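HhaI Restriction Endonuclease (Haemophilus parahaemolyticus, PDB 6UKE) is a type II restriction endonuclease that recognises the DNA sequence GCGC and hydrolyses both strands within it. Local coordinates at residues Phe57-Asn62 with Lys84-Met89. Residues are numbered along the deposited sequence; the frame is centred on the assembly and turned at random.
Sequences FVLIPN and KIMQFM. With nucleotides of chain B.
Leu59 and Met86 are the residues whose CA atoms come nearest, 8.2 Å, between strand segment 57-62 and helix segment 84-89. The axes pass at 11.3 Å and run in roughly the same N-to-C direction, inclined by 28°, far enough apart that side chains alone bridge them. Helix 80-91 packs on one face of the antiparallel sheet in which strand 51-62 lies between 67-70 and 228-236; Tyr70 touches Leu59 and Met86, and Val230 touches Phe57, Leu59 and Met89. Leu59 contributes the largest share of the buried surface, 72 of 214 Å², by straddling two methionines. Its CD2 lies 3.8 Å from Met86 CG, while its CD1 meets Met89 SD at 3.7 Å, these two side chains reaching toward each other tip to tip. A bend at the last torsion of Met89 (chi3 60°) swings CE round, so that CE also packs against Leu59 CD1. One helical turn before Met89, Ile85 brings its CD1 to 4.0 Å from Phe57 CZ, at the ring edge near its plane. The same ring has Leu59 CD2 at its edge, which links the two strand residues into one apolar surface. The Val58 side chain meets the DNA instead, CG2 lying 3.7 Å from O5' of DG6 of chain B; separately, its backbone N approaches OP2 of DC7 of chain B at 3.4 Å. With no hydrogen bond between the segments, cohesion here rests on hydrophobic burial and dispersion, the helix backing a strand that at Phe57 and Val58 meets the phosphate backbone of chain B.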
loop_
_atom_site.group_PDB
_atom_site.type_symbol
_atom_site.label_atom_id
_atom_site.label_comp_id
_atom_site.label_asym_id
_atom_site.label_seq_id
_atom_site.Cartn_x
_atom_site.Cartn_y
_atom_site.Cartn_z
ATOM N N PHE A 57 -6.013 -4.705 6.912
ATOM C CA PHE A 57 -7.363 -5.224 6.757
ATOM C C PHE A 57 -8.317 -4.311 7.520
ATOM O O PHE A 57 -7.972 -3.785 8.584
ATOM C CB PHE A 57 -7.484 -6.692 7.218
ATOM C CG PHE A 57 -6.949 -6.967 8.598
ATOM C CD1 PHE A 57 -7.782 -6.895 9.713
ATOM C CD2 PHE A 57 -5.626 -7.355 8.775
ATOM C CE1 PHE A 57 -7.290 -7.172 10.986
ATOM C CE2 PHE A 57 -5.125 -7.636 10.034
ATOM C CZ PHE A 57 -5.948 -7.542 11.144
ATOM N N VAL A 58 -9.504 -4.107 6.957
ATOM C CA VAL A 58 -10.499 -3.226 7.562
ATOM C C VAL A 58 -11.265 -3.986 8.632
ATOM O O VAL A 58 -11.691 -5.128 8.416
ATOM C CB VAL A 58 -11.455 -2.680 6.493
ATOM C CG1 VAL A 58 -12.657 -2.014 7.142
ATOM C CG2 VAL A 58 -10.711 -1.697 5.564
ATOM N N LEU A 59 -11.447 -3.350 9.788
ATOM C CA LEU A 59 -12.303 -3.864 10.849
ATOM C C LEU A 59 -13.401 -2.856 11.129
ATOM O O LEU A 59 -13.152 -1.645 11.182
ATOM C CB LEU A 59 -11.519 -4.136 12.145
ATOM C CG LEU A 59 -10.434 -5.204 12.113
ATOM C CD1 LEU A 59 -9.779 -5.303 13.482
ATOM C CD2 LEU A 59 -10.990 -6.567 11.672
ATOM N N ILE A 60 -14.612 -3.366 11.298
ATOM C CA ILE A 60 -15.793 -2.553 11.572
ATOM C C ILE A 60 -16.124 -2.691 13.054
ATOM O O ILE A 60 -16.334 -3.822 13.528
ATOM C CB ILE A 60 -16.988 -2.979 10.706
ATOM C CG1 ILE A 60 -16.609 -3.017 9.223
ATOM C CG2 ILE A 60 -18.151 -2.033 10.932
ATOM C CD1 ILE A 60 -16.222 -1.669 8.642
ATOM N N PRO A 61 -16.176 -1.602 13.816
ATOM C CA PRO A 61 -16.548 -1.724 15.232
ATOM C C PRO A 61 -18.010 -2.116 15.369
ATOM O O PRO A 61 -18.892 -1.513 14.752
ATOM C CB PRO A 61 -16.284 -0.324 15.797
ATOM C CG PRO A 61 -16.327 0.583 14.616
ATOM C CD PRO A 61 -15.840 -0.218 13.437
ATOM N N ASN A 62 -18.265 -3.131 16.175
ATOM C CA ASN A 62 -19.634 -3.516 16.497
ATOM C C ASN A 62 -19.909 -3.074 17.928
ATOM O O ASN A 62 -19.537 -3.760 18.880
ATOM C CB ASN A 62 -19.848 -5.012 16.320
ATOM C CG ASN A 62 -21.307 -5.396 16.437
ATOM O OD1 ASN A 62 -22.039 -4.854 17.267
ATOM N ND2 ASN A 62 -21.740 -6.325 15.605
ATOM N N LYS A 84 -5.880 -13.187 16.318
ATOM C CA LYS A 84 -5.266 -12.723 17.555
ATOM C C LYS A 84 -5.381 -11.214 17.676
ATOM O O LYS A 84 -5.640 -10.687 18.765
ATOM C CB LYS A 84 -3.796 -13.154 17.617
ATOM C CG LYS A 84 -3.588 -14.671 17.685
ATOM C CD LYS A 84 -2.105 -15.029 17.585
ATOM C CE LYS A 84 -1.904 -16.516 17.328
ATOM N NZ LYS A 84 -2.639 -17.346 18.321
ATOM N N ILE A 85 -5.195 -10.503 16.563
ATOM C CA ILE A 85 -5.335 -9.047 16.576
ATOM C C ILE A 85 -6.775 -8.652 16.880
ATOM O O ILE A 85 -7.040 -7.795 17.734
ATOM C CB ILE A 85 -4.869 -8.456 15.236
ATOM C CG1 ILE A 85 -3.382 -8.720 15.038
ATOM C CG2 ILE A 85 -5.184 -6.953 15.185
ATOM C CD1 ILE A 85 -2.921 -8.437 13.609
ATOM N N MET A 86 -7.730 -9.266 16.173
ATOM C CA MET A 86 -9.140 -8.965 16.403
ATOM C C MET A 86 -9.549 -9.291 17.830
ATOM O O MET A 86 -10.303 -8.536 18.460
ATOM C CB MET A 86 -10.000 -9.757 15.417
ATOM C CG MET A 86 -9.826 -9.322 13.994
ATOM S SD MET A 86 -10.799 -10.333 12.866
ATOM C CE MET A 86 -12.455 -10.077 13.477
ATOM N N GLN A 87 -9.068 -10.419 18.353
ATOM C CA GLN A 87 -9.396 -10.801 19.720
ATOM C C GLN A 87 -8.867 -9.779 20.711
ATOM O O GLN A 87 -9.586 -9.355 21.622
ATOM C CB GLN A 87 -8.834 -12.191 20.030
ATOM C CG GLN A 87 -9.101 -12.650 21.442
ATOM C CD GLN A 87 -8.713 -14.103 21.659
ATOM O OE1 GLN A 87 -8.559 -14.865 20.702
ATOM N NE2 GLN A 87 -8.548 -14.492 22.920
ATOM N N PHE A 88 -7.605 -9.365 20.544
ATOM C CA PHE A 88 -7.039 -8.358 21.430
ATOM C C PHE A 88 -7.841 -7.065 21.367
ATOM O O PHE A 88 -8.164 -6.467 22.399
ATOM C CB PHE A 88 -5.576 -8.081 21.083
ATOM C CG PHE A 88 -4.969 -7.035 21.961
ATOM C CD1 PHE A 88 -5.019 -5.694 21.604
ATOM C CD2 PHE A 88 -4.407 -7.384 23.176
ATOM C CE1 PHE A 88 -4.498 -4.730 22.443
ATOM C CE2 PHE A 88 -3.873 -6.424 24.018
ATOM C CZ PHE A 88 -3.924 -5.096 23.653
ATOM N N MET A 89 -8.170 -6.609 20.160
ATOM C CA MET A 89 -8.904 -5.350 20.050
ATOM C C MET A 89 -10.298 -5.470 20.642
ATOM O O MET A 89 -10.780 -4.536 21.299
ATOM C CB MET A 89 -8.977 -4.911 18.592
ATOM C CG MET A 89 -7.616 -4.519 18.036
ATOM S SD MET A 89 -7.724 -4.124 16.271
ATOM C CE MET A 89 -8.876 -2.761 16.285
ATOM P P DG B 6 -14.214 -1.501 3.380
ATOM O OP1 DG B 6 -14.804 -2.642 4.135
ATOM O OP2 DG B 6 -13.885 -0.217 4.052
ATOM O "O5'" DG B 6 -12.916 -1.987 2.614
ATOM C "C5'" DG B 6 -12.992 -3.148 1.806
ATOM C "C4'" DG B 6 -11.664 -3.421 1.150
ATOM O "O4'" DG B 6 -11.403 -2.415 0.140
ATOM C "C3'" DG B 6 -10.463 -3.406 2.090
ATOM O "O3'" DG B 6 -9.597 -4.461 1.710
ATOM C "C2'" DG B 6 -9.836 -2.029 1.833
ATOM C "C1'" DG B 6 -10.126 -1.845 0.351
ATOM N N9 DG B 6 -10.195 -0.463 -0.103
ATOM C C8 DG B 6 -10.804 0.592 0.529
ATOM N N7 DG B 6 -10.727 1.712 -0.141
ATOM C C5 DG B 6 -10.033 1.363 -1.300
ATOM C C6 DG B 6 -9.643 2.151 -2.410
ATOM O O6 DG B 6 -9.852 3.357 -2.604
ATOM N N1 DG B 6 -8.953 1.397 -3.365
ATOM C C2 DG B 6 -8.682 0.047 -3.251
ATOM N N2 DG B 6 -8.001 -0.523 -4.265
ATOM N N3 DG B 6 -9.052 -0.692 -2.226
ATOM C C4 DG B 6 -9.714 0.026 -1.290
ATOM P P DC B 7 -8.292 -4.819 2.563
ATOM O OP1 DC B 7 -8.238 -6.297 2.617
ATOM O OP2 DC B 7 -8.246 -4.043 3.825
ATOM O "O5'" DC B 7 -7.105 -4.354 1.619
ATOM C "C5'" DC B 7 -6.928 -5.020 0.377
ATOM C "C4'" DC B 7 -5.822 -4.374 -0.426
ATOM O "O4'" DC B 7 -6.264 -3.084 -0.915
ATOM C "C3'" DC B 7 -4.515 -4.133 0.336
ATOM O "O3'" DC B 7 -3.422 -4.588 -0.471
ATOM C "C2'" DC B 7 -4.494 -2.617 0.527
ATOM C "C1'" DC B 7 -5.241 -2.149 -0.715
ATOM N N1 DC B 7 -5.839 -0.820 -0.549
ATOM C C2 DC B 7 -5.601 0.173 -1.500
ATOM O O2 DC B 7 -4.920 -0.096 -2.516
ATOM N N3 DC B 7 -6.143 1.404 -1.303
ATOM C C4 DC B 7 -6.880 1.652 -0.217
ATOM N N4 DC B 7 -7.387 2.889 -0.068
ATOM C C5 DC B 7 -7.119 0.657 0.764
ATOM C C6 DC B 7 -6.588 -0.554 0.562
#